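Local coordinates for protein phosphoglycerate dehydrogenase (Lactobacillus plantarum, PDB 3EVT) that probably catalyses the NAD-dependent oxidation of 3-phosphoglycerate to 3-phosphohydroxypyruvate, as a D-isomer-specific 2-hydroxyacid dehydrogenase, at residues D39-M44 with T59-V65. Residues are numbered along the deposited sequence; the frame is centred on the assembly and turned at random.
Sequences DQIEVM and TNQLKFV
Glu42 O accepts from two successive amides, Lys63 N, just before strand 64-66, at 2.8 Å, and Phe64 N, its first residue, at 3.1 Å. Met44 N returns a bond to Phe64 O, fixing the parallel register Val43–Phe64 and Met44–Val65. Between Ile41 and Gln61 no direct backbone bond forms; a water spans the gap, donating to Ile41 O and accepting from Gln61 N.

Side-chain bonds join the loops leading into the strands. Thr59 OG1 donates to Asp39 OD2 over 2.6 Å, meeting the carboxylate on its syn side but 29° out of plane, while Asp39 OD1 forms a salt bridge with Arg57. With an alanine here, the Thr59 hydroxyl and the Arg57 guanidinium would probably both lose the partner they share. The extended Gln61 side chain reaches back, NE2 donating to Asp39 O at 2.9 Å. Local to 59-65 is an Asx turn: Asn60 OD1 takes Leu62 N on an in-plane lone pair.

Glu42 and Lys63 run side by side, their salt bridge long at 3.8 Å between OE1 and NZ; Lys63 NZ also donates to Gln61 O from above its carbonyl plane.

Apolar contacts cover both faces. Val43 CG1 meets Phe64 CD2 obliquely at 3.6 Å, on the face covered by helix 284-302. On the other, Met44 bends at chi3 (-39°), bringing CE to 4.1 Å from Leu62 CD2; both residues pack on Leu51 of helix 50-56. This helix links the two strands in a beta-alpha-beta crossover within the five-stranded parallel sheet of the smaller, flavodoxin-like domain characteristic of D-2-hydroxyacid dehydrogenases.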
loop_
_atom_site.group_PDB
_atom_site.type_symbol
_atom_site.label_atom_id
_atom_site.label_comp_id
_atom_site.label_asym_id
_atom_site.label_seq_id
_atom_site.Cartn_x
_atom_site.Cartn_y
_atom_site.Cartn_z
ATOM N N ASP A 39 -7.170 -10.977 -38.989
ATOM C CA ASP A 39 -6.618 -12.140 -38.298
ATOM C C ASP A 39 -5.285 -11.787 -37.604
ATOM O O ASP A 39 -4.661 -12.619 -36.967
ATOM C CB ASP A 39 -6.487 -13.339 -39.256
ATOM C CG ASP A 39 -7.850 -13.905 -39.676
ATOM O OD1 ASP A 39 -8.883 -13.334 -39.245
ATOM O OD2 ASP A 39 -7.892 -14.923 -40.421
ATOM N N GLN A 40 -4.891 -10.526 -37.748
ATOM C CA GLN A 40 -3.711 -9.956 -37.113
ATOM C C GLN A 40 -3.959 -9.445 -35.674
ATOM O O GLN A 40 -3.052 -9.436 -34.827
ATOM C CB GLN A 40 -3.298 -8.750 -37.925
ATOM C CG GLN A 40 -2.966 -9.080 -39.349
ATOM C CD GLN A 40 -1.819 -10.012 -39.344
ATOM O OE1 GLN A 40 -0.658 -9.605 -39.563
ATOM N NE2 GLN A 40 -2.108 -11.268 -39.013
ATOM N N ILE A 41 -5.181 -8.952 -35.459
ATOM C CA ILE A 41 -5.644 -8.390 -34.190
ATOM C C ILE A 41 -5.608 -9.394 -33.009
ATOM O O ILE A 41 -6.424 -10.292 -32.916
ATOM C CB ILE A 41 -7.077 -7.786 -34.403
ATOM C CG1 ILE A 41 -7.004 -6.751 -35.529
ATOM C CG2 ILE A 41 -7.671 -7.230 -33.110
ATOM C CD1 ILE A 41 -8.350 -6.230 -36.037
ATOM N N GLU A 42 -4.668 -9.224 -32.085
ATOM C CA GLU A 42 -4.669 -10.142 -30.935
ATOM C C GLU A 42 -5.286 -9.524 -29.684
ATOM O O GLU A 42 -5.697 -10.221 -28.765
ATOM C CB GLU A 42 -3.262 -10.664 -30.639
ATOM C CG GLU A 42 -2.663 -11.452 -31.788
ATOM C CD GLU A 42 -1.261 -11.971 -31.447
ATOM O OE1 GLU A 42 -1.018 -12.388 -30.294
ATOM O OE2 GLU A 42 -0.389 -11.933 -32.337
ATOM N N VAL A 43 -5.336 -8.202 -29.672
ATOM C CA VAL A 43 -5.879 -7.475 -28.553
ATOM C C VAL A 43 -6.820 -6.348 -29.036
ATOM O O VAL A 43 -6.625 -5.752 -30.096
ATOM C CB VAL A 43 -4.756 -6.871 -27.735
ATOM C CG1 VAL A 43 -5.322 -6.029 -26.592
ATOM C CG2 VAL A 43 -3.799 -7.989 -27.265
ATOM N N MET A 44 -7.851 -6.081 -28.247
ATOM C CA MET A 44 -8.743 -5.007 -28.547
ATOM C C MET A 44 -8.810 -4.102 -27.329
ATOM O O MET A 44 -9.094 -4.547 -26.199
ATOM C CB MET A 44 -10.130 -5.577 -28.964
ATOM C CG MET A 44 -11.062 -4.584 -29.723
ATOM S SD MET A 44 -12.693 -5.333 -30.183
ATOM C CE MET A 44 -12.064 -6.936 -30.629
ATOM N N THR A 59 -10.298 -18.398 -38.183
ATOM C CA THR A 59 -8.887 -18.142 -38.320
ATOM C C THR A 59 -8.380 -16.844 -37.591
ATOM O O THR A 59 -7.274 -16.360 -37.866
ATOM C CB THR A 59 -8.594 -17.980 -39.801
ATOM O OG1 THR A 59 -9.495 -16.992 -40.321
ATOM C CG2 THR A 59 -8.804 -19.343 -40.547
ATOM N N ASN A 60 -9.181 -16.287 -36.683
ATOM C CA ASN A 60 -8.786 -15.070 -35.983
ATOM C C ASN A 60 -7.758 -15.449 -34.925
ATOM O O ASN A 60 -7.651 -16.617 -34.567
ATOM C CB ASN A 60 -9.999 -14.361 -35.366
ATOM C CG ASN A 60 -10.520 -15.044 -34.117
ATOM O OD1 ASN A 60 -10.036 -14.809 -33.010
ATOM N ND2 ASN A 60 -11.562 -15.829 -34.274
ATOM N N GLN A 61 -7.042 -14.473 -34.390
ATOM C CA GLN A 61 -6.106 -14.751 -33.306
ATOM C C GLN A 61 -6.367 -13.891 -32.090
ATOM O O GLN A 61 -5.421 -13.450 -31.418
ATOM C CB GLN A 61 -4.699 -14.518 -33.791
ATOM C CG GLN A 61 -4.362 -15.391 -34.969
ATOM C CD GLN A 61 -2.911 -15.299 -35.320
ATOM O OE1 GLN A 61 -2.062 -15.916 -34.644
ATOM N NE2 GLN A 61 -2.595 -14.514 -36.357
ATOM N N LEU A 62 -7.635 -13.628 -31.800
ATOM C CA LEU A 62 -7.931 -12.681 -30.724
ATOM C C LEU A 62 -7.677 -13.361 -29.402
ATOM O O LEU A 62 -8.100 -14.509 -29.180
ATOM C CB LEU A 62 -9.363 -12.147 -30.796
ATOM C CG LEU A 62 -9.772 -11.092 -29.775
ATOM C CD1 LEU A 62 -9.049 -9.772 -30.036
ATOM C CD2 LEU A 62 -11.319 -10.869 -29.762
ATOM N N LYS A 63 -6.979 -12.651 -28.513
ATOM C CA LYS A 63 -6.589 -13.243 -27.260
ATOM C C LYS A 63 -7.038 -12.435 -26.024
ATOM O O LYS A 63 -7.281 -12.988 -24.971
ATOM C CB LYS A 63 -5.072 -13.446 -27.282
ATOM C CG LYS A 63 -4.568 -14.429 -28.341
ATOM C CD LYS A 63 -3.079 -14.723 -28.143
ATOM C CE LYS A 63 -2.333 -14.849 -29.476
ATOM N NZ LYS A 63 -3.140 -15.568 -30.494
ATOM N N PHE A 64 -7.150 -11.118 -26.146
ATOM C CA PHE A 64 -7.457 -10.278 -24.986
ATOM C C PHE A 64 -8.336 -9.104 -25.417
ATOM O O PHE A 64 -7.936 -8.341 -26.265
ATOM C CB PHE A 64 -6.124 -9.826 -24.303
ATOM C CG PHE A 64 -6.245 -8.615 -23.337
ATOM C CD1 PHE A 64 -7.291 -8.511 -22.413
ATOM C CD2 PHE A 64 -5.240 -7.639 -23.321
ATOM C CE1 PHE A 64 -7.374 -7.409 -21.515
ATOM C CE2 PHE A 64 -5.273 -6.546 -22.431
ATOM C CZ PHE A 64 -6.365 -6.408 -21.541
ATOM N N VAL A 65 -9.543 -8.972 -24.838
ATOM C CA VAL A 65 -10.357 -7.731 -25.009
ATOM C C VAL A 65 -10.405 -6.895 -23.716
ATOM O O VAL A 65 -10.767 -7.390 -22.658
ATOM C CB VAL A 65 -11.800 -8.045 -25.468
ATOM C CG1 VAL A 65 -12.638 -6.761 -25.543
ATOM C CG2 VAL A 65 -11.785 -8.715 -26.826
HETATM O O HOH W 1 -7.733 -11.974 -34.940
#